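Local coordinates for putative uncharacterized protein (Trypanosoma congolense, PDB 4E40) that serves as a trypanosome cell-surface receptor for the haptoglobin-hemoglobin complex, probably in nutrient uptake, and is built as a long helical bundle, at residues E20-L25 with V138-L143; I41-T46 with E114-T119; E54-K59 with K225-L230; A69-V74 with Q85-A90. One frame throughout, in Å; residues are numbered along the deposited sequence.

Contact 1 of 4, residues E20-L25 with V138-L143; sequences ELRAQL and VKVSNL
Ser141 OG takes a hydrogen bond from Arg22 NH1, 2.8 Å between NH1 and OG with an N-H...O angle of 159°. The hydroxyl oxygen lies in the guanidinium plane, so the N-H meets it at the rim of the flat group. The same oxygen is also hydrogen-bonded to the carbonyl of Ala137, one turn back on its own helix. A water bridges the same two residues: Arg22 NH1 donates to it at 3.0 Å, and the water donates to Ser141 O. Arginine suits this place because its planar end carries several N-H groups, used by Ser141 OG, the water and, weakly, the carbonyl of Ser163 at NH2; Glu164 is a long, weak ion partner of NH1. CG stands anti to the backbone N (chi1 -169°), beside the serine, with Arg22 CG 3.3 Å from Ser141 OG, and bends at chi2 and chi3 follow. Cys162, of the Cys19-Cys162 disulfide, touches the arginine side chain. The contact sits where the short helix 12-26 packs against the late part of helix 82-147 near one end of the elongated bundle, nearly antiparallel at 157° with the axes 9.1 Å apart. Next to the polar pair, Val140 supplies the apolar half. Its CG1 rests 3.8 Å from Arg22 CB, while its other methyl, CG2, meets Leu25 CD1 at 3.6 Å, the two side chains crossing at about a right angle. Leu21 CD2 approaches the same CG2 more distantly, at 4.2 Å. A branched valine can serve arginine and leucine with separate methyls, and Leu25 goes on to touch Phe195 and Ile198 of helix 192-246.

Contact 2 of 4, residues I41-T46 with E114-T119; sequences IRNATT and EIIELT. Unlike the reference sequence in segment 114-119: Ile116 (reference Thr).
Thr119 sits on one face of the flat Asn43 amide, its CB 4.0 Å from Asn43 CG, while Ile116 CG1 meets Asn43 OD1 at the edge, 3.6 Å away, the side chains crossing at about a right angle. Asn43 ND2 lies 3.8 Å from Thr119 CG2 and gives a weak hydrogen bond to a water that donates to Ile116 O, so asparagine offers both packing surface and a polar link at this partly exposed border. Chi1 of -166° puts CG, the root of the amide, beside Thr119. The other flat group, the Arg42 guanidinium, has Thr45 CG2 at its edge, in plane, in the one of two conformers described here. The helices, 28-73 and 82-147, are long antiparallel members of the bundle, inclined at 145° with axes 9.7 Å apart. Deeper in, Thr46 CG2 packs on Ile115 CG2 at 3.9 Å. Threonine fits both helices because its hydroxyl can bond to its own backbone while the methyl meets the partner: Thr46 OG1 donates to Asn43 O, and Thr119 OG1 to Ile115 O. Arg42, part of a heme b site seen for this protein though no heme is bound here, touches Val212 and Ala216 of helix 192-246.

Contact 3 of 4, residues E54-K59 with K225-L230; sequences EDILAK and KAERQL. Unlike the reference sequence in segment 54-59: Asp55 (reference Glu).
Ile56 is the first residue of 54-59 to touch helix 225-230, and it meets three residues there. Its CG2 lies 4.2 Å from Ala226 CB and 4.0 Å from Leu230 CD2, residues one turn apart, while the longer branch ends at CD1, 4.1 Å from Glu227 CG. With CG1 anti to the carbonyl carbon (chi1 -76°) and CG2 anti to the backbone N, the two branches of the isoleucine spread over separate partners. Ala226 keeps the surface low in front of CG2, and Leu230 brings its bulk from the next turn. The isoleucine also touches Val101 of helix 82-147 and Leu223, so it faces the shared interior of the bundle. Helices 28-73 and 192-246 run parallel at this level, 16° between their directions, with the axes 10.3 Å apart; helix 82-147 completes the interior on which they pack. No hydrogen bond joins the two segments, and their meeting is mainly hydrocarbon, with methyls also lying against backbone carbonyls. One turn after Ile56, Lys59 uses the base of its chain: its CB is 4.1 Å from Leu230 CD1. That methyl reaches the backbone of the first helix too, 3.8 Å from Ile56 O. Beyond CB the lysine leads away from helix 225-230; its salt bridge to Asp55 rests on one of two conformers of the aspartate and is doubtful. A lysine is apt for such a border, with methylenes for the apolar side and an ammonium for the outside. Across the contact, Glu227 packs through CG, and its carboxylate forms a long, weak ion pair with Lys52, a residue of the heme b site.

Contact 4 of 4, residues A69-V74 with Q85-A90; sequences AAVDRV and QKVRKA. Unlike the reference sequence in segment 69-74: Asp72 (reference Asn).
Val74 and Val87 meet tip to tip inside a helical hairpin, where the end of helix 28-73 turns back into the start of helix 82-147. The directions are 150° apart and the axes 9.1 Å. The apolar side centres on Val87 CG1, which lies 4.0 Å from Val74 CG2, 4.1 Å from Ala70 CB, 4.2 Å from Val71 CG2 and 3.8 Å from the backbone carbonyl carbon, Ala70 C. With CG1 anti to its own backbone N (chi1 173°), the valine sends this one methyl among Ala70, Val71 and Val74, and small Ala70 lets it come down to the helix backbone. Helix 192-246 borders this side, Ser244 touching Val74 and Glu243 touching Val87.

Toward the partly exposed side, polar and water-linked groups take over. Val71 spans the two, its CG2 also 4.2 Å from Arg88 CA. The arginine chain runs extended from CG to NE, and its guanidinium lies at the turn. Several N-H groups suit a residue that meets two loop carbonyls, Leu77 O from NH1 and Asp78 O from NH2, and a water. Arg88 NE gives a hydrogen bond of 2.8 Å to that water O, which in turn donates to Val71 O.

The four contacts are spread along the bundle. Contact 2 lies nearest the middle, about 6 Å from the chain's centre; contact 1 lies on one side of that centre and contacts 3 and 4 on the other, with the centres of contacts 1 and 4 about 76 Å apart. Helix 82-147 serves contacts 1, 2 and 4, and helix 28-73 serves 2, 3 and 4, so the same two helices meet at 2 and again, about 43 Å farther on, at their hairpin. Contacts 2 and 3, centres about 21 Å apart, lie at the heme b residues, though no heme is bound in this chain: Arg42 is in contact 2, its side chain about 10 Å from that of Lys52, which neighbours Glu227 of contact 3.

Contact 1 of 4, residues E20-L25 with V138-L143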
loop_
_atom_site.group_PDB
_atom_site.type_symbol
_atom_site.label_atom_id
_atom_site.label_comp_id
_atom_site.label_asym_id
_atom_site.label_seq_id
_atom_site.Cartn_x
_atom_site.Cartn_y
_atom_site.Cartn_z
ATOM N N GLU A 20 12.944 -5.993 28.151
ATOM C CA GLU A 20 11.833 -6.171 27.186
ATOM C C GLU A 20 11.817 -5.032 26.161
ATOM O O GLU A 20 11.570 -5.260 24.975
ATOM C CB GLU A 20 10.474 -6.285 27.886
ATOM C CG GLU A 20 9.280 -6.455 26.920
ATOM C CD GLU A 20 9.451 -7.614 25.953
ATOM O OE1 GLU A 20 10.270 -8.533 26.242
ATOM O OE2 GLU A 20 8.801 -7.622 24.881
ATOM N N LEU A 21 11.999 -3.794 26.612
ATOM C CA LEU A 21 12.018 -2.658 25.687
ATOM C C LEU A 21 13.117 -2.842 24.627
ATOM O O LEU A 21 12.883 -2.571 23.447
ATOM C CB LEU A 21 12.270 -1.350 26.434
ATOM C CG LEU A 21 12.368 -0.057 25.622
ATOM C CD1 LEU A 21 11.113 0.175 24.761
ATOM C CD2 LEU A 21 12.671 1.181 26.464
ATOM N N ARG A 22 14.311 -3.249 25.070
ATOM C CA ARG A 22 15.404 -3.429 24.100
ATOM C C ARG A 22 15.016 -4.479 23.056
ATOM O O ARG A 22 15.306 -4.269 21.855
ATOM C CB ARG A 22 16.685 -3.859 24.842
ATOM C CG ARG A 22 17.932 -3.816 23.941
ATOM C CD ARG A 22 18.289 -5.238 23.436
ATOM N NE ARG A 22 18.546 -6.179 24.526
ATOM C CZ ARG A 22 19.670 -6.247 25.282
ATOM N NH1 ARG A 22 20.712 -5.428 25.070
ATOM N NH2 ARG A 22 19.766 -7.140 26.268
ATOM N N ALA A 23 14.411 -5.582 23.476
ATOM C CA ALA A 23 13.972 -6.636 22.530
ATOM C C ALA A 23 12.932 -6.105 21.547
ATOM O O ALA A 23 12.991 -6.424 20.346
ATOM C CB ALA A 23 13.446 -7.872 23.231
ATOM N N GLN A 24 12.049 -5.208 22.037
ATOM C CA GLN A 24 11.061 -4.593 21.106
ATOM C C GLN A 24 11.735 -3.647 20.101
ATOM O O GLN A 24 11.430 -3.669 18.917
ATOM C CB GLN A 24 10.012 -3.774 21.864
ATOM C CG GLN A 24 9.172 -4.578 22.845
ATOM C CD GLN A 24 7.890 -5.075 22.343
ATOM O OE1 GLN A 24 7.601 -6.291 22.486
ATOM N NE2 GLN A 24 7.213 -4.276 21.584
ATOM N N LEU A 25 12.655 -2.783 20.578
ATOM C CA LEU A 25 13.322 -1.819 19.708
ATOM C C LEU A 25 14.098 -2.607 18.647
ATOM O O LEU A 25 14.055 -2.228 17.464
ATOM C CB LEU A 25 14.278 -0.925 20.531
ATOM C CG LEU A 25 13.462 0.032 21.466
ATOM C CD1 LEU A 25 14.429 0.624 22.499
ATOM C CD2 LEU A 25 12.714 1.128 20.706
ATOM N N VAL A 138 20.481 0.353 20.418
ATOM C CA VAL A 138 21.904 0.504 20.884
ATOM C C VAL A 138 21.933 1.258 22.167
ATOM O O VAL A 138 22.608 0.847 23.155
ATOM C CB VAL A 138 22.760 1.262 19.859
ATOM C CG1 VAL A 138 24.134 1.551 20.461
ATOM C CG2 VAL A 138 22.911 0.402 18.631
ATOM N N LYS A 139 21.188 2.348 22.287
ATOM C CA LYS A 139 21.249 3.111 23.537
ATOM C C LYS A 139 20.661 2.419 24.786
ATOM O O LYS A 139 21.175 2.549 25.913
ATOM C CB LYS A 139 20.586 4.460 23.368
ATOM C CG LYS A 139 21.265 5.289 22.289
ATOM C CD LYS A 139 20.777 6.716 22.277
ATOM C CE LYS A 139 21.503 7.542 21.208
ATOM N NZ LYS A 139 21.363 8.993 21.503
ATOM N N VAL A 140 19.565 1.686 24.576
ATOM C CA VAL A 140 18.996 0.912 25.654
ATOM C C VAL A 140 19.933 -0.256 25.990
ATOM O O VAL A 140 20.046 -0.622 27.156
ATOM C CB VAL A 140 17.526 0.438 25.357
ATOM C CG1 VAL A 140 16.973 -0.465 26.487
ATOM C CG2 VAL A 140 16.663 1.694 25.174
ATOM N N SER A 141 20.588 -0.861 24.989
ATOM C CA SER A 141 21.547 -1.935 25.272
ATOM C C SER A 141 22.683 -1.378 26.119
ATOM O O SER A 141 23.165 -2.083 27.037
ATOM C CB SER A 141 22.137 -2.543 23.995
ATOM O OG SER A 141 21.150 -3.269 23.286
ATOM N N ASN A 142 23.120 -0.141 25.831
ATOM C CA ASN A 142 24.189 0.478 26.644
ATOM C C ASN A 142 23.757 0.630 28.081
ATOM O O ASN A 142 24.561 0.392 29.017
ATOM C CB ASN A 142 24.672 1.809 26.083
ATOM C CG ASN A 142 25.331 1.662 24.748
ATOM O OD1 ASN A 142 25.733 0.546 24.345
ATOM N ND2 ASN A 142 25.470 2.787 24.027
ATOM N N LEU A 143 22.508 1.071 28.274
ATOM C CA LEU A 143 21.938 1.248 29.595
ATOM C C LEU A 143 21.912 -0.072 30.356
ATOM O O LEU A 143 22.289 -0.122 31.542
ATOM C CB LEU A 143 20.525 1.879 29.477
ATOM C CG LEU A 143 19.797 2.108 30.786
ATOM C CD1 LEU A 143 20.384 3.280 31.586
ATOM C CD2 LEU A 143 18.291 2.340 30.503
HETATM O O HOH W 1 23.175 -4.871 26.730
#

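Contact 2 of 4, residues I41-T46 with E114-T119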
loop_
_atom_site.group_PDB
_atom_site.type_symbol
_atom_site.label_atom_id
_atom_site.label_comp_id
_atom_site.label_asym_id
_atom_site.label_seq_id
_atom_site.Cartn_x
_atom_site.Cartn_y
_atom_site.Cartn_z
ATOM N N ILE A 41 4.923 -5.962 -2.932
ATOM C CA ILE A 41 4.248 -6.922 -3.832
ATOM C C ILE A 41 3.155 -6.275 -4.717
ATOM O O ILE A 41 3.207 -6.420 -5.961
ATOM C CB ILE A 41 3.745 -8.162 -3.032
ATOM C CG1 ILE A 41 4.894 -8.879 -2.333
ATOM C CG2 ILE A 41 3.138 -9.189 -3.984
ATOM C CD1 ILE A 41 6.110 -9.091 -3.202
ATOM N N ARG A 42 2.197 -5.574 -4.123
ATOM C CA ARG A 42 1.140 -4.889 -4.889
ATOM C C ARG A 42 1.699 -3.917 -5.928
ATOM O O ARG A 42 1.325 -3.946 -7.118
ATOM C CB ARG A 42 0.236 -4.126 -3.927
ATOM C CG ARG A 42 -1.039 -3.580 -4.516
ATOM C CD ARG A 42 -2.125 -4.668 -4.460
ATOM N NE ARG A 42 -1.962 -5.585 -5.563
ATOM C CZ ARG A 42 -2.873 -6.469 -5.961
ATOM N NH1 ARG A 42 -4.037 -6.561 -5.339
ATOM N NH2 ARG A 42 -2.622 -7.227 -7.021
ATOM N N ASN A 43 2.604 -3.055 -5.475
ATOM C CA ASN A 43 3.143 -2.028 -6.349
ATOM C C ASN A 43 3.765 -2.700 -7.572
ATOM O O ASN A 43 3.704 -2.149 -8.686
ATOM C CB ASN A 43 4.189 -1.161 -5.575
ATOM C CG ASN A 43 4.543 0.141 -6.318
ATOM O OD1 ASN A 43 3.732 0.739 -7.043
ATOM N ND2 ASN A 43 5.750 0.561 -6.152
ATOM N N ALA A 44 4.284 -3.906 -7.388
ATOM C CA ALA A 44 4.956 -4.641 -8.478
ATOM C C ALA A 44 3.972 -5.198 -9.499
ATOM O O ALA A 44 4.378 -5.565 -10.599
ATOM C CB ALA A 44 5.842 -5.767 -7.928
ATOM N N THR A 45 2.706 -5.254 -9.135
ATOM C CA THR A 45 1.659 -5.678 -10.088
ATOM C C THR A 45 1.165 -4.514 -10.959
ATOM O O THR A 45 0.413 -4.709 -11.923
ATOM C CB THR A 45 0.408 -6.246 -9.385
ATOM O OG1 THR A 45 -0.341 -5.172 -8.761
ATOM C CG2 THR A 45 0.759 -7.334 -8.402
ATOM N N THR A 46 1.522 -3.288 -10.617
ATOM C CA THR A 46 0.734 -2.207 -11.204
ATOM C C THR A 46 1.046 -1.931 -12.662
ATOM O O THR A 46 0.174 -1.414 -13.387
ATOM C CB THR A 46 0.733 -0.922 -10.343
ATOM O OG1 THR A 46 2.047 -0.331 -10.276
ATOM C CG2 THR A 46 0.158 -1.244 -8.946
ATOM N N GLU A 114 -2.059 6.380 -7.279
ATOM C CA GLU A 114 -2.208 6.446 -5.832
ATOM C C GLU A 114 -1.346 5.374 -5.177
ATOM O O GLU A 114 -0.685 5.662 -4.151
ATOM C CB GLU A 114 -3.657 6.300 -5.388
ATOM C CG GLU A 114 -4.384 7.609 -5.775
ATOM C CD GLU A 114 -5.904 7.612 -5.579
ATOM O OE1 GLU A 114 -6.505 6.551 -5.392
ATOM O OE2 GLU A 114 -6.514 8.713 -5.698
ATOM N N ILE A 115 -1.340 4.165 -5.734
ATOM C CA ILE A 115 -0.517 3.090 -5.136
ATOM C C ILE A 115 0.977 3.428 -5.207
ATOM O O ILE A 115 1.741 3.137 -4.248
ATOM C CB ILE A 115 -0.810 1.748 -5.842
ATOM C CG1 ILE A 115 -2.215 1.289 -5.383
ATOM C CG2 ILE A 115 0.252 0.688 -5.535
ATOM C CD1 ILE A 115 -2.787 0.159 -6.262
ATOM N N ILE A 116 1.393 3.993 -6.330
ATOM C CA ILE A 116 2.821 4.343 -6.503
ATOM C C ILE A 116 3.178 5.362 -5.428
ATOM O O ILE A 116 4.231 5.207 -4.744
ATOM C CB ILE A 116 3.098 4.894 -7.927
ATOM C CG1 ILE A 116 3.032 3.737 -8.955
ATOM C CG2 ILE A 116 4.444 5.659 -7.963
ATOM C CD1 ILE A 116 2.972 4.217 -10.428
ATOM N N GLU A 117 2.353 6.413 -5.272
ATOM C CA GLU A 117 2.661 7.463 -4.260
ATOM C C GLU A 117 2.673 6.908 -2.824
ATOM O O GLU A 117 3.608 7.179 -2.013
ATOM C CB GLU A 117 1.617 8.611 -4.381
ATOM C CG GLU A 117 1.751 9.683 -3.268
ATOM C CD GLU A 117 0.430 10.472 -3.041
ATOM O OE1 GLU A 117 -0.655 10.115 -3.599
ATOM O OE2 GLU A 117 0.460 11.461 -2.276
ATOM N N LEU A 118 1.686 6.066 -2.510
ATOM C CA LEU A 118 1.534 5.523 -1.130
ATOM C C LEU A 118 2.659 4.594 -0.828
ATOM O O LEU A 118 3.166 4.589 0.316
ATOM C CB LEU A 118 0.216 4.727 -1.053
ATOM C CG LEU A 118 -1.002 5.674 -1.007
ATOM C CD1 LEU A 118 -2.204 4.796 -1.282
ATOM C CD2 LEU A 118 -1.106 6.252 0.393
ATOM N N THR A 119 3.075 3.823 -1.833
ATOM C CA THR A 119 4.143 2.831 -1.576
ATOM C C THR A 119 5.491 3.513 -1.391
ATOM O O THR A 119 6.302 3.118 -0.535
ATOM C CB THR A 119 4.184 1.775 -2.692
ATOM O OG1 THR A 119 2.915 1.123 -2.723
ATOM C CG2 THR A 119 5.260 0.720 -2.380
HETATM O O HOH W 2 6.390 3.546 -5.569
#

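Contact 3 of 4, residues E54-K59 with K225-L230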
loop_
_atom_site.group_PDB
_atom_site.type_symbol
_atom_site.label_atom_id
_atom_site.label_comp_id
_atom_site.label_asym_id
_atom_site.label_seq_id
_atom_site.Cartn_x
_atom_site.Cartn_y
_atom_site.Cartn_z
ATOM N N GLU A 54 -4.677 -0.320 -20.625
ATOM C CA GLU A 54 -4.335 0.282 -21.852
ATOM C C GLU A 54 -4.743 -0.601 -23.040
ATOM O O GLU A 54 -5.179 -0.071 -24.067
ATOM C CB GLU A 54 -2.808 0.460 -21.891
ATOM C CG GLU A 54 -2.352 1.585 -20.968
ATOM C CD GLU A 54 -0.808 1.808 -21.030
ATOM O OE1 GLU A 54 -0.077 1.085 -21.747
ATOM O OE2 GLU A 54 -0.320 2.749 -20.420
ATOM N N ASP A 55 -4.632 -1.931 -22.861
ATOM C CA ASP A 55 -5.025 -2.873 -23.897
ATOM C C ASP A 55 -6.524 -2.755 -24.105
ATOM O O ASP A 55 -6.985 -2.716 -25.240
ATOM C CB ASP A 55 -4.697 -4.322 -23.503
ATOM C CG ASP A 55 -4.939 -5.315 -24.651
ATOM O OD1 ASP A 55 -4.372 -5.127 -25.751
ATOM O OD2 ASP A 55 -5.677 -6.303 -24.469
ATOM N N ILE A 56 -7.253 -2.683 -22.989
ATOM C CA ILE A 56 -8.731 -2.536 -23.051
ATOM C C ILE A 56 -9.112 -1.286 -23.849
ATOM O O ILE A 56 -10.000 -1.351 -24.708
ATOM C CB ILE A 56 -9.318 -2.484 -21.615
ATOM C CG1 ILE A 56 -9.282 -3.914 -21.096
ATOM C CG2 ILE A 56 -10.766 -1.974 -21.661
ATOM C CD1 ILE A 56 -9.540 -3.945 -19.605
ATOM N N LEU A 57 -8.390 -0.185 -23.607
ATOM C CA LEU A 57 -8.699 1.066 -24.297
ATOM C C LEU A 57 -8.399 0.934 -25.794
ATOM O O LEU A 57 -9.168 1.408 -26.600
ATOM C CB LEU A 57 -7.851 2.209 -23.711
ATOM C CG LEU A 57 -8.407 3.558 -24.183
ATOM C CD1 LEU A 57 -9.925 3.797 -24.078
ATOM C CD2 LEU A 57 -7.675 4.663 -23.431
ATOM N N ALA A 58 -7.280 0.325 -26.124
ATOM C CA ALA A 58 -6.923 0.152 -27.555
ATOM C C ALA A 58 -7.964 -0.738 -28.267
ATOM O O ALA A 58 -8.414 -0.409 -29.360
ATOM C CB ALA A 58 -5.520 -0.424 -27.625
ATOM N N LYS A 59 -8.403 -1.838 -27.611
ATOM C CA LYS A 59 -9.445 -2.670 -28.270
ATOM C C LYS A 59 -10.756 -1.925 -28.439
ATOM O O LYS A 59 -11.468 -2.120 -29.409
ATOM C CB LYS A 59 -9.671 -3.957 -27.435
ATOM C CG LYS A 59 -8.555 -4.959 -27.581
ATOM C CD LYS A 59 -8.795 -6.126 -26.618
ATOM C CE LYS A 59 -7.848 -7.327 -26.783
ATOM N NZ LYS A 59 -6.652 -6.969 -27.604
ATOM N N LYS A 225 -15.281 -3.322 -14.465
ATOM C CA LYS A 225 -16.304 -2.498 -15.128
ATOM C C LYS A 225 -15.802 -2.193 -16.551
ATOM O O LYS A 225 -16.591 -2.213 -17.510
ATOM C CB LYS A 225 -16.645 -1.249 -14.327
ATOM C CG LYS A 225 -17.267 -1.540 -12.913
ATOM C CD LYS A 225 -17.724 -0.211 -12.261
ATOM C CE LYS A 225 -18.214 -0.337 -10.823
ATOM N NZ LYS A 225 -19.666 -0.672 -10.815
ATOM N N ALA A 226 -14.499 -1.888 -16.676
ATOM C CA ALA A 226 -13.980 -1.590 -18.032
ATOM C C ALA A 226 -14.128 -2.781 -18.944
ATOM O O ALA A 226 -14.471 -2.622 -20.101
ATOM C CB ALA A 226 -12.489 -1.137 -17.882
ATOM N N GLU A 227 -13.888 -3.991 -18.387
ATOM C CA GLU A 227 -14.065 -5.232 -19.129
ATOM C C GLU A 227 -15.490 -5.444 -19.591
ATOM O O GLU A 227 -15.720 -5.808 -20.759
ATOM C CB GLU A 227 -13.760 -6.371 -18.161
ATOM C CG GLU A 227 -12.272 -6.459 -17.850
ATOM C CD GLU A 227 -11.952 -7.218 -16.544
ATOM O OE1 GLU A 227 -12.865 -7.762 -15.852
ATOM O OE2 GLU A 227 -10.744 -7.219 -16.183
ATOM N N ARG A 228 -16.426 -5.120 -18.705
ATOM C CA ARG A 228 -17.857 -5.236 -19.065
ATOM C C ARG A 228 -18.253 -4.276 -20.192
ATOM O O ARG A 228 -18.957 -4.654 -21.135
ATOM C CB ARG A 228 -18.791 -4.983 -17.884
ATOM C CG ARG A 228 -18.813 -6.161 -16.886
ATOM C CD ARG A 228 -19.910 -5.938 -15.850
ATOM N NE ARG A 228 -20.283 -7.250 -15.254
ATOM C CZ ARG A 228 -20.817 -7.404 -14.043
ATOM N NH1 ARG A 228 -21.032 -6.338 -13.267
ATOM N NH2 ARG A 228 -21.112 -8.642 -13.587
ATOM N N GLN A 229 -17.791 -3.038 -20.052
ATOM C CA GLN A 229 -18.143 -2.003 -21.062
ATOM C C GLN A 229 -17.464 -2.299 -22.388
ATOM O O GLN A 229 -18.046 -2.048 -23.454
ATOM C CB GLN A 229 -17.805 -0.612 -20.529
ATOM C CG GLN A 229 -18.654 -0.217 -19.308
ATOM C CD GLN A 229 -20.097 -0.420 -19.625
ATOM O OE1 GLN A 229 -20.615 0.084 -20.611
ATOM N NE2 GLN A 229 -20.752 -1.340 -18.818
ATOM N N LEU A 230 -16.225 -2.809 -22.346
ATOM C CA LEU A 230 -15.586 -3.270 -23.566
ATOM C C LEU A 230 -16.356 -4.359 -24.287
ATOM O O LEU A 230 -16.502 -4.308 -25.515
ATOM C CB LEU A 230 -14.122 -3.722 -23.305
ATOM C CG LEU A 230 -13.442 -4.241 -24.574
ATOM C CD1 LEU A 230 -13.251 -3.141 -25.692
ATOM C CD2 LEU A 230 -12.069 -4.807 -24.121
#

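Contact 4 of 4, residues A69-V74 with Q85-A90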
loop_
_atom_site.group_PDB
_atom_site.type_symbol
_atom_site.label_atom_id
_atom_site.label_comp_id
_atom_site.label_asym_id
_atom_site.label_seq_id
_atom_site.Cartn_x
_atom_site.Cartn_y
_atom_site.Cartn_z
ATOM N N ALA A 69 -16.994 3.038 -39.268
ATOM C CA ALA A 69 -16.820 2.715 -40.713
ATOM C C ALA A 69 -18.066 2.028 -41.314
ATOM O O ALA A 69 -18.449 2.338 -42.460
ATOM C CB ALA A 69 -15.537 1.939 -40.970
ATOM N N ALA A 70 -18.726 1.148 -40.521
ATOM C CA ALA A 70 -19.991 0.467 -40.914
ATOM C C ALA A 70 -21.136 1.463 -41.116
ATOM O O ALA A 70 -21.854 1.395 -42.142
ATOM C CB ALA A 70 -20.347 -0.661 -39.937
ATOM N N VAL A 71 -21.247 2.470 -40.253
ATOM C CA VAL A 71 -22.208 3.547 -40.408
ATOM C C VAL A 71 -21.909 4.320 -41.706
ATOM O O VAL A 71 -22.837 4.606 -42.456
ATOM C CB VAL A 71 -22.152 4.533 -39.260
ATOM C CG1 VAL A 71 -23.020 5.754 -39.570
ATOM C CG2 VAL A 71 -22.632 3.839 -37.963
ATOM N N ASP A 72 -20.632 4.657 -41.935
ATOM C CA ASP A 72 -20.339 5.414 -43.171
ATOM C C ASP A 72 -20.772 4.561 -44.394
ATOM O O ASP A 72 -21.342 5.103 -45.404
ATOM C CB ASP A 72 -18.846 5.793 -43.237
ATOM C CG ASP A 72 -18.501 6.554 -44.550
ATOM O OD1 ASP A 72 -18.803 7.770 -44.608
ATOM O OD2 ASP A 72 -18.004 5.945 -45.556
ATOM N N ARG A 73 -20.513 3.243 -44.362
ATOM C CA ARG A 73 -20.873 2.374 -45.540
ATOM C C ARG A 73 -22.335 2.431 -45.896
ATOM O O ARG A 73 -22.717 2.276 -47.067
ATOM C CB ARG A 73 -20.500 0.897 -45.301
ATOM C CG ARG A 73 -19.025 0.578 -45.446
ATOM C CD ARG A 73 -18.440 1.244 -46.676
ATOM N NE ARG A 73 -18.461 0.420 -47.891
ATOM C CZ ARG A 73 -17.385 -0.141 -48.450
ATOM N NH1 ARG A 73 -16.186 0.011 -47.896
ATOM N NH2 ARG A 73 -17.517 -0.853 -49.574
ATOM N N VAL A 74 -23.185 2.688 -44.895
ATOM C CA VAL A 74 -24.647 2.725 -45.126
ATOM C C VAL A 74 -25.195 4.147 -45.158
ATOM O O VAL A 74 -26.419 4.368 -45.078
ATOM C CB VAL A 74 -25.455 1.822 -44.116
ATOM C CG1 VAL A 74 -25.096 0.343 -44.255
ATOM C CG2 VAL A 74 -25.374 2.330 -42.684
ATOM N N GLN A 85 -30.739 0.944 -40.021
ATOM C CA GLN A 85 -31.065 1.306 -38.647
ATOM C C GLN A 85 -30.422 0.447 -37.593
ATOM O O GLN A 85 -29.984 0.988 -36.580
ATOM C CB GLN A 85 -32.583 1.386 -38.473
ATOM C CG GLN A 85 -33.136 2.513 -39.345
ATOM C CD GLN A 85 -32.739 3.925 -38.872
ATOM O OE1 GLN A 85 -33.254 4.380 -37.849
ATOM N NE2 GLN A 85 -31.834 4.636 -39.615
ATOM N N LYS A 86 -30.334 -0.860 -37.799
ATOM C CA LYS A 86 -29.662 -1.680 -36.804
ATOM C C LYS A 86 -28.198 -1.264 -36.785
ATOM O O LYS A 86 -27.580 -1.183 -35.743
ATOM C CB LYS A 86 -29.789 -3.158 -37.096
ATOM C CG LYS A 86 -31.255 -3.626 -37.048
ATOM C CD LYS A 86 -31.334 -5.098 -37.373
ATOM C CE LYS A 86 -32.772 -5.616 -37.226
ATOM N NZ LYS A 86 -32.993 -6.878 -37.981
ATOM N N VAL A 87 -27.635 -0.947 -37.960
ATOM C CA VAL A 87 -26.215 -0.554 -37.958
ATOM C C VAL A 87 -25.967 0.749 -37.167
ATOM O O VAL A 87 -25.060 0.814 -36.341
ATOM C CB VAL A 87 -25.722 -0.331 -39.419
ATOM C CG1 VAL A 87 -24.294 0.253 -39.439
ATOM C CG2 VAL A 87 -25.769 -1.674 -40.123
ATOM N N ARG A 88 -26.798 1.758 -37.421
ATOM C CA ARG A 88 -26.623 3.072 -36.784
ATOM C C ARG A 88 -26.857 2.935 -35.281
ATOM O O ARG A 88 -26.118 3.529 -34.488
ATOM C CB ARG A 88 -27.594 4.111 -37.377
ATOM C CG ARG A 88 -27.195 4.472 -38.835
ATOM C CD ARG A 88 -28.436 4.903 -39.616
ATOM N NE ARG A 88 -28.024 5.078 -41.015
ATOM C CZ ARG A 88 -28.832 5.087 -42.068
ATOM N NH1 ARG A 88 -28.296 5.257 -43.265
ATOM N NH2 ARG A 88 -30.167 4.917 -41.948
ATOM N N LYS A 89 -27.856 2.138 -34.903
ATOM C CA LYS A 89 -28.114 2.009 -33.454
ATOM C C LYS A 89 -27.009 1.273 -32.741
ATOM O O LYS A 89 -26.608 1.671 -31.617
ATOM C CB LYS A 89 -29.423 1.275 -33.211
ATOM C CG LYS A 89 -30.649 2.113 -33.559
ATOM C CD LYS A 89 -31.910 1.286 -33.344
ATOM C CE LYS A 89 -33.039 1.859 -34.164
ATOM N NZ LYS A 89 -34.259 0.987 -34.152
ATOM N N ALA A 90 -26.530 0.180 -33.353
ATOM C CA ALA A 90 -25.442 -0.586 -32.761
ATOM C C ALA A 90 -24.174 0.253 -32.636
ATOM O O ALA A 90 -23.457 0.198 -31.656
ATOM C CB ALA A 90 -25.167 -1.847 -33.573
HETATM O O HOH W 3 -25.441 5.621 -42.060
#